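Local coordinates for chitin-binding domain 3 protein (Micromonospora aurantiaca ATCC 27029, PDB 5OPF) that probably cleaves crystalline polysaccharides such as cellulose by oxidation, as a copper-dependent lytic polysaccharide monooxygenase of the bacterial AA10 family, at residues V5-R10 against S189-G194; D31-Q36 against G87-V92; F98-F103 against H170-I175; Y116-G121 against S132-V137. All coordinates share one frame; numbering follows the deposited sequence. Where two conformers were deposited one is given.

Contact 1 (V5-R10 against S189-G194)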
# COMPACT_ATOMS: atom_id res chain seq x y z
N VAL A 5 -6.71 -1.98 -3.14
CA VAL A 5 -7.75 -1.01 -3.47
C VAL A 5 -8.74 -0.80 -2.33
O VAL A 5 -9.50 0.18 -2.36
CB VAL A 5 -8.47 -1.36 -4.79
CG1 VAL A 5 -7.49 -1.35 -5.94
CG2 VAL A 5 -9.17 -2.71 -4.71
N ASP A 6 -8.75 -1.67 -1.33
CA ASP A 6 -9.64 -1.52 -0.18
C ASP A 6 -9.00 -2.31 0.95
O ASP A 6 -8.98 -3.55 0.90
CB ASP A 6 -11.03 -2.07 -0.50
CG ASP A 6 -12.04 -1.77 0.57
OD1 ASP A 6 -11.62 -1.40 1.69
OD2 ASP A 6 -13.26 -1.92 0.30
N PRO A 7 -8.42 -1.65 1.97
CA PRO A 7 -8.34 -0.20 2.19
C PRO A 7 -7.32 0.40 1.23
O PRO A 7 -6.18 -0.06 1.18
CB PRO A 7 -7.90 -0.10 3.65
CG PRO A 7 -7.06 -1.33 3.86
CD PRO A 7 -7.69 -2.40 3.01
N ALA A 8 -7.74 1.40 0.45
CA ALA A 8 -6.90 1.93 -0.62
C ALA A 8 -5.50 2.28 -0.12
O ALA A 8 -5.33 2.92 0.93
CB ALA A 8 -7.56 3.19 -1.19
N SER A 9 -4.50 1.90 -0.91
CA SER A 9 -3.12 2.29 -0.63
C SER A 9 -2.94 3.80 -0.79
O SER A 9 -3.81 4.50 -1.34
CB SER A 9 -2.18 1.57 -1.59
OG SER A 9 -2.31 2.13 -2.89
N ARG A 10 -1.80 4.33 -0.33
CA ARG A 10 -1.61 5.78 -0.39
C ARG A 10 -1.72 6.31 -1.82
O ARG A 10 -2.39 7.32 -2.07
CB ARG A 10 -0.28 6.18 0.26
CG ARG A 10 -0.29 6.05 1.77
CD ARG A 10 0.97 6.53 2.43
NE ARG A 10 0.78 6.48 3.87
CZ ARG A 10 1.72 6.70 4.79
NH1 ARG A 10 2.96 7.01 4.45
NH2 ARG A 10 1.39 6.60 6.07
N SER A 189 -1.32 1.33 3.34
CA SER A 189 -2.69 1.84 3.38
C SER A 189 -2.99 2.42 4.76
O SER A 189 -2.81 1.74 5.78
CB SER A 189 -3.73 0.74 3.13
OG SER A 189 -3.52 0.11 1.88
N ASP A 190 -3.47 3.66 4.79
CA ASP A 190 -3.84 4.29 6.05
C ASP A 190 -5.25 3.90 6.45
O ASP A 190 -6.19 4.01 5.66
CB ASP A 190 -3.68 5.80 5.94
CG ASP A 190 -2.26 6.19 5.60
OD1 ASP A 190 -1.42 6.12 6.52
OD2 ASP A 190 -2.00 6.54 4.41
N VAL A 191 -5.40 3.44 7.69
CA VAL A 191 -6.68 2.96 8.20
C VAL A 191 -6.92 3.52 9.59
O VAL A 191 -6.00 4.00 10.27
CB VAL A 191 -6.77 1.42 8.21
CG1 VAL A 191 -6.59 0.86 6.81
CG2 VAL A 191 -5.76 0.81 9.18
N ASP A 192 -8.16 3.42 10.04
CA ASP A 192 -8.52 3.79 11.40
C ASP A 192 -9.39 2.66 11.93
O ASP A 192 -10.48 2.41 11.40
CB ASP A 192 -9.25 5.13 11.42
CG ASP A 192 -9.41 5.69 12.83
OD1 ASP A 192 -9.74 4.91 13.76
OD2 ASP A 192 -9.21 6.91 13.02
N PHE A 193 -8.90 1.96 12.96
CA PHE A 193 -9.60 0.83 13.57
C PHE A 193 -10.77 1.26 14.45
O PHE A 193 -11.46 0.40 15.02
CB PHE A 193 -8.60 -0.05 14.34
CG PHE A 193 -7.78 -0.94 13.44
CD1 PHE A 193 -8.24 -2.20 13.11
CD2 PHE A 193 -6.57 -0.53 12.92
CE1 PHE A 193 -7.52 -3.03 12.27
CE2 PHE A 193 -5.84 -1.35 12.08
CZ PHE A 193 -6.31 -2.61 11.74
N GLY A 194 -11.03 2.55 14.56
CA GLY A 194 -12.17 3.05 15.32
C GLY A 194 -11.84 3.33 16.77
O GLY A 194 -10.70 3.09 17.22
OXT GLY A 194 -12.74 3.81 17.49
O HOH W 1 -3.75 4.78 2.20
O HOH W 2 -7.03 3.96 2.92

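Contact 2 (D31-Q36 against G87-V92)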
# COMPACT_ATOMS: atom_id res chain seq x y z
N ASP A 31 -6.23 18.04 1.96
CA ASP A 31 -5.50 16.77 1.97
C ASP A 31 -4.03 17.08 1.72
O ASP A 31 -3.50 16.86 0.63
CB ASP A 31 -6.09 15.82 0.92
CG ASP A 31 -5.55 14.40 0.99
OD1 ASP A 31 -4.52 14.14 1.67
OD2 ASP A 31 -6.15 13.53 0.30
N PRO A 32 -3.35 17.64 2.73
CA PRO A 32 -1.95 18.05 2.54
C PRO A 32 -1.03 16.93 2.10
O PRO A 32 -0.07 17.18 1.36
CB PRO A 32 -1.56 18.61 3.91
CG PRO A 32 -2.85 19.08 4.50
CD PRO A 32 -3.89 18.11 4.02
N MET A 33 -1.28 15.69 2.53
CA MET A 33 -0.41 14.60 2.12
C MET A 33 -0.57 14.26 0.65
O MET A 33 0.42 14.03 -0.05
CB MET A 33 -0.60 13.36 3.00
CG MET A 33 -0.11 13.51 4.43
SD MET A 33 1.68 13.89 4.58
CE MET A 33 1.62 15.68 4.73
N CYS A 34 -1.81 14.22 0.14
CA CYS A 34 -1.95 14.04 -1.31
C CYS A 34 -1.41 15.25 -2.08
O CYS A 34 -0.84 15.08 -3.17
CB CYS A 34 -3.38 13.71 -1.74
SG CYS A 34 -3.95 12.06 -1.27
N TRP A 35 -1.56 16.46 -1.55
CA TRP A 35 -1.03 17.63 -2.23
C TRP A 35 0.48 17.54 -2.40
O TRP A 35 1.01 17.74 -3.50
CB TRP A 35 -1.43 18.91 -1.50
CG TRP A 35 -0.97 20.20 -2.16
CD1 TRP A 35 -0.04 21.07 -1.68
CD2 TRP A 35 -1.43 20.77 -3.41
NE1 TRP A 35 0.10 22.14 -2.53
CE2 TRP A 35 -0.73 21.97 -3.60
CE3 TRP A 35 -2.36 20.36 -4.38
CZ2 TRP A 35 -0.93 22.78 -4.73
CZ3 TRP A 35 -2.56 21.17 -5.50
CH2 TRP A 35 -1.85 22.37 -5.66
N GLN A 36 1.22 17.24 -1.31
CA GLN A 36 2.67 17.17 -1.46
C GLN A 36 3.08 16.04 -2.39
O GLN A 36 4.08 16.15 -3.11
CB GLN A 36 3.37 17.09 -0.09
CG GLN A 36 3.03 15.90 0.80
CD GLN A 36 3.89 14.66 0.59
OE1 GLN A 36 5.12 14.75 0.52
NE2 GLN A 36 3.24 13.51 0.51
N GLY A 87 2.66 12.29 8.15
CA GLY A 87 1.61 13.28 8.31
C GLY A 87 0.23 12.65 8.28
O GLY A 87 0.08 11.42 8.34
N ALA A 88 -0.79 13.51 8.18
CA ALA A 88 -2.19 13.11 8.35
C ALA A 88 -2.78 12.61 7.02
O ALA A 88 -3.71 13.19 6.46
CB ALA A 88 -3.00 14.25 8.95
N TRP A 89 -2.24 11.49 6.54
CA TRP A 89 -2.80 10.81 5.38
C TRP A 89 -4.24 10.42 5.65
O TRP A 89 -4.59 10.01 6.77
CB TRP A 89 -1.99 9.54 5.10
CG TRP A 89 -0.59 9.79 4.63
CD1 TRP A 89 0.54 9.93 5.41
CD2 TRP A 89 -0.16 9.96 3.28
NE1 TRP A 89 1.63 10.17 4.63
CE2 TRP A 89 1.23 10.19 3.31
CE3 TRP A 89 -0.81 9.93 2.04
CZ2 TRP A 89 1.98 10.41 2.16
CZ3 TRP A 89 -0.07 10.14 0.90
CH2 TRP A 89 1.32 10.38 0.97
N LYS A 90 -5.10 10.53 4.65
CA LYS A 90 -6.50 10.17 4.83
C LYS A 90 -6.66 8.68 5.09
O LYS A 90 -6.14 7.84 4.34
CB LYS A 90 -7.32 10.58 3.61
CG LYS A 90 -7.32 12.07 3.33
CD LYS A 90 -7.76 12.92 4.52
CE LYS A 90 -7.74 14.40 4.15
NZ LYS A 90 -8.02 15.27 5.33
N THR A 91 -7.42 8.34 6.13
CA THR A 91 -7.71 6.96 6.50
C THR A 91 -9.08 6.53 5.98
O THR A 91 -9.94 7.36 5.65
CB THR A 91 -7.72 6.81 8.03
OG1 THR A 91 -8.70 7.70 8.59
CG2 THR A 91 -6.36 7.14 8.64
N VAL A 92 -9.30 5.22 5.96
CA VAL A 92 -10.64 4.65 5.86
C VAL A 92 -10.89 3.81 7.10
O VAL A 92 -9.94 3.28 7.71
CB VAL A 92 -10.84 3.82 4.58
CG1 VAL A 92 -10.68 4.71 3.34
CG2 VAL A 92 -9.90 2.63 4.53
O HOH W 3 -4.02 11.44 2.21
O HOH W 4 -3.55 14.80 4.13

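Contact 3 (F98-F103 against H170-I175)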
# COMPACT_ATOMS: atom_id res chain seq x y z
N PHE A 98 -10.46 -7.69 9.41
CA PHE A 98 -10.77 -6.97 8.20
C PHE A 98 -10.24 -7.76 7.02
O PHE A 98 -9.61 -8.81 7.18
CB PHE A 98 -10.27 -5.52 8.24
CG PHE A 98 -8.77 -5.38 8.20
CD1 PHE A 98 -8.01 -5.65 9.33
CD2 PHE A 98 -8.13 -4.96 7.05
CE1 PHE A 98 -6.64 -5.51 9.30
CE2 PHE A 98 -6.77 -4.82 7.02
CZ PHE A 98 -6.01 -5.09 8.14
N ARG A 99 -10.54 -7.26 5.83
CA ARG A 99 -10.17 -7.90 4.58
C ARG A 99 -9.44 -6.91 3.69
O ARG A 99 -9.90 -5.77 3.52
CB ARG A 99 -11.43 -8.40 3.87
CG ARG A 99 -12.14 -9.46 4.70
CD ARG A 99 -13.62 -9.57 4.41
NE ARG A 99 -13.93 -10.05 3.06
CZ ARG A 99 -13.66 -11.27 2.61
NH1 ARG A 99 -13.04 -12.16 3.38
NH2 ARG A 99 -14.02 -11.61 1.38
N VAL A 100 -8.32 -7.35 3.11
CA VAL A 100 -7.55 -6.55 2.17
C VAL A 100 -7.91 -7.01 0.77
O VAL A 100 -7.68 -8.18 0.42
CB VAL A 100 -6.05 -6.71 2.43
CG1 VAL A 100 -5.22 -6.05 1.32
CG2 VAL A 100 -5.67 -6.15 3.81
N LYS A 101 -8.47 -6.12 -0.05
CA LYS A 101 -8.80 -6.43 -1.44
C LYS A 101 -7.63 -6.00 -2.32
O LYS A 101 -7.31 -4.80 -2.40
CB LYS A 101 -10.07 -5.72 -1.89
CG LYS A 101 -10.50 -6.14 -3.29
CD LYS A 101 -11.75 -5.40 -3.75
CE LYS A 101 -12.03 -5.61 -5.23
NZ LYS A 101 -13.29 -4.91 -5.65
N PHE A 102 -7.01 -6.99 -2.96
CA PHE A 102 -5.92 -6.76 -3.89
C PHE A 102 -6.44 -6.87 -5.32
O PHE A 102 -7.11 -7.85 -5.65
CB PHE A 102 -4.77 -7.75 -3.68
CG PHE A 102 -3.48 -7.18 -4.11
CD1 PHE A 102 -3.15 -7.08 -5.45
CD2 PHE A 102 -2.63 -6.63 -3.17
CE1 PHE A 102 -1.98 -6.44 -5.83
CE2 PHE A 102 -1.47 -6.01 -3.54
CZ PHE A 102 -1.14 -5.91 -4.86
N PHE A 103 -6.14 -5.88 -6.16
CA PHE A 103 -6.55 -5.86 -7.56
C PHE A 103 -5.32 -5.92 -8.45
O PHE A 103 -4.40 -5.10 -8.29
CB PHE A 103 -7.35 -4.58 -7.84
CG PHE A 103 -7.71 -4.36 -9.29
CD1 PHE A 103 -8.37 -5.32 -10.03
CD2 PHE A 103 -7.37 -3.17 -9.92
CE1 PHE A 103 -8.70 -5.09 -11.37
CE2 PHE A 103 -7.69 -2.94 -11.24
CZ PHE A 103 -8.35 -3.91 -11.97
N HIS A 170 -3.77 3.75 12.07
CA HIS A 170 -2.75 2.73 11.84
C HIS A 170 -2.37 2.71 10.37
O HIS A 170 -2.96 3.40 9.54
CB HIS A 170 -3.25 1.37 12.35
CG HIS A 170 -3.06 1.22 13.82
ND1 HIS A 170 -1.81 1.00 14.35
CD2 HIS A 170 -3.92 1.34 14.86
CE1 HIS A 170 -1.92 0.97 15.67
NE2 HIS A 170 -3.18 1.17 16.00
N VAL A 171 -1.35 1.91 10.05
CA VAL A 171 -0.94 1.66 8.68
C VAL A 171 -0.92 0.15 8.44
O VAL A 171 -0.39 -0.61 9.25
CB VAL A 171 0.44 2.28 8.37
CG1 VAL A 171 0.83 2.06 6.92
CG2 VAL A 171 0.45 3.78 8.69
N VAL A 172 -1.52 -0.26 7.32
CA VAL A 172 -1.41 -1.60 6.78
C VAL A 172 -0.29 -1.59 5.76
O VAL A 172 -0.18 -0.68 4.93
CB VAL A 172 -2.74 -2.03 6.12
CG1 VAL A 172 -2.68 -3.49 5.67
CG2 VAL A 172 -3.93 -1.80 7.05
N TYR A 173 0.57 -2.61 5.80
CA TYR A 173 1.63 -2.77 4.81
C TYR A 173 1.44 -4.13 4.15
O TYR A 173 1.51 -5.16 4.82
CB TYR A 173 3.01 -2.71 5.44
CG TYR A 173 4.17 -2.52 4.48
CD1 TYR A 173 4.19 -1.46 3.57
CD2 TYR A 173 5.29 -3.34 4.54
CE1 TYR A 173 5.28 -1.23 2.73
CE2 TYR A 173 6.39 -3.12 3.71
CZ TYR A 173 6.38 -2.06 2.83
OH TYR A 173 7.50 -1.82 2.06
N THR A 174 1.19 -4.11 2.85
CA THR A 174 0.92 -5.32 2.08
C THR A 174 2.06 -5.52 1.08
O THR A 174 2.42 -4.60 0.32
CB THR A 174 -0.44 -5.22 1.36
OG1 THR A 174 -1.49 -5.04 2.32
CG2 THR A 174 -0.73 -6.47 0.56
N ILE A 175 2.62 -6.73 1.07
CA ILE A 175 3.69 -7.13 0.16
C ILE A 175 3.14 -8.21 -0.76
O ILE A 175 2.70 -9.27 -0.30
CB ILE A 175 4.92 -7.67 0.91
CG1 ILE A 175 5.44 -6.63 1.91
CG2 ILE A 175 6.02 -8.08 -0.10
CD1 ILE A 175 6.65 -7.08 2.71

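Contact 4 (Y116-G121 against S132-V137)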
# COMPACT_ATOMS: atom_id res chain seq x y z
N TYR A 116 0.69 -6.85 6.90
CA TYR A 116 1.18 -6.40 8.19
C TYR A 116 0.34 -5.21 8.66
O TYR A 116 -0.15 -4.43 7.84
CB TYR A 116 2.64 -5.92 8.08
CG TYR A 116 3.62 -6.99 7.66
CD1 TYR A 116 3.85 -7.28 6.33
CD2 TYR A 116 4.32 -7.71 8.61
CE1 TYR A 116 4.73 -8.26 5.95
CE2 TYR A 116 5.21 -8.71 8.23
CZ TYR A 116 5.40 -8.98 6.90
OH TYR A 116 6.28 -9.97 6.50
N VAL A 117 0.22 -5.04 9.98
CA VAL A 117 -0.41 -3.85 10.55
C VAL A 117 0.48 -3.33 11.67
O VAL A 117 1.05 -4.10 12.45
CB VAL A 117 -1.84 -4.13 11.06
CG1 VAL A 117 -2.43 -2.93 11.81
CG2 VAL A 117 -2.75 -4.51 9.90
N THR A 118 0.55 -2.00 11.77
CA THR A 118 1.30 -1.37 12.83
C THR A 118 0.77 -1.75 14.21
O THR A 118 -0.42 -2.04 14.40
CB THR A 118 1.33 0.16 12.64
OG1 THR A 118 0.01 0.65 12.38
CG2 THR A 118 2.22 0.51 11.48
N LYS A 119 1.68 -1.77 15.16
CA LYS A 119 1.38 -2.09 16.55
C LYS A 119 0.81 -0.88 17.27
O LYS A 119 1.18 0.27 17.01
CB LYS A 119 2.67 -2.54 17.24
CG LYS A 119 3.28 -3.80 16.64
CD LYS A 119 4.77 -3.94 16.94
CE LYS A 119 5.36 -5.13 16.21
NZ LYS A 119 6.80 -5.34 16.55
N GLN A 120 -0.10 -1.14 18.22
CA GLN A 120 -0.62 -0.06 19.04
C GLN A 120 0.53 0.67 19.71
O GLN A 120 1.45 0.06 20.26
CB GLN A 120 -1.61 -0.59 20.08
CG GLN A 120 -2.45 0.50 20.73
CD GLN A 120 -3.47 1.12 19.80
OE1 GLN A 120 -3.79 0.56 18.74
NE2 GLN A 120 -4.00 2.28 20.18
N GLY A 121 0.49 2.00 19.64
CA GLY A 121 1.56 2.86 20.08
C GLY A 121 2.29 3.55 18.95
O GLY A 121 2.88 4.62 19.17
N SER A 132 10.04 -2.73 12.42
CA SER A 132 9.76 -3.15 13.79
C SER A 132 8.41 -2.65 14.30
O SER A 132 7.93 -3.13 15.34
CB SER A 132 10.87 -2.69 14.73
OG SER A 132 10.95 -1.28 14.78
N ASP A 133 7.80 -1.69 13.61
CA ASP A 133 6.43 -1.29 13.94
C ASP A 133 5.38 -2.26 13.46
O ASP A 133 4.21 -2.14 13.87
CB ASP A 133 6.11 0.07 13.31
CG ASP A 133 6.95 1.21 13.87
OD1 ASP A 133 7.06 1.30 15.11
OD2 ASP A 133 7.47 2.02 13.06
N LEU A 134 5.73 -3.23 12.61
CA LEU A 134 4.76 -4.06 11.89
C LEU A 134 4.66 -5.46 12.48
O LEU A 134 5.67 -6.08 12.85
CB LEU A 134 5.17 -4.20 10.43
CG LEU A 134 5.10 -2.93 9.60
CD1 LEU A 134 5.67 -3.21 8.21
CD2 LEU A 134 3.68 -2.39 9.49
N GLU A 135 3.44 -5.98 12.53
CA GLU A 135 3.16 -7.37 12.88
C GLU A 135 2.47 -8.04 11.70
O GLU A 135 1.56 -7.47 11.08
CB GLU A 135 2.21 -7.40 14.09
CG GLU A 135 1.84 -8.80 14.56
CD GLU A 135 0.85 -8.80 15.69
OE1 GLU A 135 0.37 -7.73 16.10
OE2 GLU A 135 0.55 -9.91 16.19
N LEU A 136 2.89 -9.27 11.38
CA LEU A 136 2.22 -10.04 10.33
C LEU A 136 0.85 -10.50 10.83
O LEU A 136 0.77 -11.23 11.83
CB LEU A 136 3.07 -11.25 9.95
CG LEU A 136 2.55 -12.13 8.81
CD1 LEU A 136 2.59 -11.42 7.47
CD2 LEU A 136 3.33 -13.44 8.76
N VAL A 137 -0.22 -10.11 10.13
CA VAL A 137 -1.58 -10.38 10.57
C VAL A 137 -2.45 -11.07 9.52
O VAL A 137 -3.59 -11.45 9.82
CB VAL A 137 -2.28 -9.11 11.10
CG1 VAL A 137 -1.59 -8.57 12.33
CG2 VAL A 137 -2.37 -8.04 10.01

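Contact 1 (V5-R10 against S189-G194)
Arg10 and Asp190 meet in a side-on salt bridge, the guanidinium giving one N-H to each carboxylate oxygen. Arg10 NE donates to Asp190 OD2 over 2.8 Å, and Arg10 NH2 donates to Asp190 OD1 over 2.9 Å. Both oxygens use their syn lone pairs and the two planes are only 13° apart, so the pair lies almost flat. The arginine chain runs extended from CG to NE and brings the edge of its head to the aspartate. The second grip of the contact is smaller: Ser189 OG donates to Pro7 O at 2.8 Å. The hydroxyl stands anti to the carbonyl carbon of Ser189 (chi1 -58°), and a serine suits this place because its short side chain reaches a backbone carbonyl of the turn. Beside it, Pro7 CB lies 3.6 Å from Val191 CG1, a compact apolar contact made by a proline that follows a cis peptide bond. Two waters fill in where the backbones do not pair directly; one joins Ala8 O to Asp190 N, the other Ala8 O to Asp190 O.

A second shell holds these groups in place. Arg10 NH1 donates to Leu83 O, and the guanidinium also makes a cation-pi contact with Trp89. Ser9 OG, at the N-cap of helix 10-18, accepts from Tyr12 N and is hydrogen-bonded to Ser3 OG. The contact thus ties the turn between strand 2-6 and that helix to strand 183-192. Because the ion pair is buried, each charge probably stabilises the other in its ionised form, and the two bonds are likely to hold the guanidinium against turning.

Contact 2 (D31-Q36 against G87-V92)
The loop before strand 92-93 packs against the first turn of helix 32-40, and a Met-aromatic contact joins them. Met33 lies over one face of the Trp89 indole: its CB stands 3.5 Å from the centroid of the six-membered ring, 15° off the normal, a CH-pi contact. The bend at chi2 (-59°) lays the chain along the indole and brings Met33 SD over the five-membered ring, 4.1 Å from its centroid. A flexible thioether suits this place because it can follow the flat indole. Gly87 leaves room for the sulfur, since a CB there would run into it. Gln36 NE2, donating to Met33 O at 2.9 Å, also comes within 3.7 Å of Trp89 CH2, its amide nearly perpendicular to the indole; Gln36 OE1 is hydrogen-bonded to Thr85 OG1.

Asp31 works on both sides of the junction. Its OD1 caps Cys34 N at 3.1 Å and accepts from two waters, one leading to Lys90 N, the other to Met33 N and Ala88 O, while its OD2 pairs with Arg17. The indole N-H of Trp89 is held by Thr85 O. An alanine in place of Trp89 would probably open a gap beneath Met33 and leave Arg10 without its aromatic partner. Asp31 OD1 accepting from the backbone N three residues on is the classic N-cap, here in a helix also fastened by the Cys34-Cys14 disulfide.

Contact 3 (F98-F103 against H170-I175)
Strands 97-104 and 169-178 belong to the two facing sheets of a beta-sandwich, and their inward side chains meet in its hydrophobic core. The short strand segments are 10.2 Å apart at closest approach, too far for backbone bonding, so the contact rests on side chains alone; their directions differ by 45°. Phe98 and Val172 reach toward each other tip to tip, the Phe98 CZ atom lying 4.0 Å from Val172 CG2. With CG between the backbone N and the carbonyl carbon (chi1 69°), the phenylalanine ring brings its CZ end to the valine. One step along, Val100 slides past Thr174 in the opposite direction, with Val100 CG1 4.0 Å from Thr174 OG1, while its other methyl, CG2, sits 4.4 Å from Val172 CG1. Phe102 then presents a ring edge to Thr174: its CD2 is 4.2 Å from Thr174 CG2.

Alternation along each strand explains the choice of residues. Phe98, Val100 and Phe102 point inward from one sheet, Val172 and Thr174 from the other, as expected for the immunoglobulin-like sandwich of lytic polysaccharide monooxygenases. Beta-branched valine and threonine suit extended strands and offer compact methyls, whereas the two phenylalanines span the wider distance between the sheets. Val115 of strand 110-118 lies against both Val100 and Val172, and Ile113 touches Thr174, so strand 110-118 continues the core on that side. Toward the copper end, the ring of Phe102 meets Trp176 edge-to-face and also touches Leu187; its side chain is about 9 Å from the copper ion.

Contact 4 (Y116-G121 against S132-V137)
Strands 110-118 and 134-140 run antiparallel, their short segments 4.4 Å apart at closest approach, with Val117 and Glu135 as the hydrogen-bonded pair and Tyr116-Leu136 and Thr118-Leu134 as non-hydrogen-bonded pairs on either side. This is a pair of neighbouring strands in the mixed sheet of the beta-sandwich. Val117 N donates to Glu135 O and Glu135 N to Val117 O, each at 3.0 Å; just past the paired residues, Lys119 N donates to Asp133 O.

Tyr116, Thr118, Leu134 and Leu136 share one face of the sheet. Tyr116 CG stands anti to the carbonyl carbon (chi1 -63°), which carries the ring alongside Leu136, whose CD1 lies over one ring face 4.0 Å from the centroid; Leu136 CB meets Tyr116 CE2 at 3.7 Å. A tyrosine suits this place because its broad ring covers the Leu136 CD1 methyl while Tyr116 CB touches Leu134 CB at 3.9 Å. An alanine in place of Tyr116 would probably leave the Leu136 methyl without its aromatic support and free that side chain to turn. Thr118 CG2 packs on Leu134 CD2, while its hydroxyl is hydrogen-bonded to His170 ND1. On the face of Val117 and Glu135, Val117 CG2 meets Val137 CG2 at 3.6 Å, and the carboxylate of Glu135 pairs with Arg166. Past the strand end, the extended chain of Lys119 runs alongside the Asp133 carbonyl and sets NZ 2.8 Å from Ser132 O, to which it donates a hydrogen bond.

Contact 1 closes the widest loop, joining the chain just after the N-terminal strand 2-6 to the last strand, 183-192, and the other three lie within it. Contact 2 closes first, tying helix 32-40 to the loop ahead of strand 92-93, and is followed in series by contact 3, which joins the two sheets. Contact 4 sits within the span of contact 3 and pairs strands 110-118 and 134-140; none of the loops cross. Val92 of contact 2 packs beside Pro7 of contact 1, and its carbonyl probably accepts a hydrogen bond from Asp192 N, so the helical region is linked to the sandwich there. Strand 169-178 connects contacts 1, 3 and 4 through the shared mixed sheet.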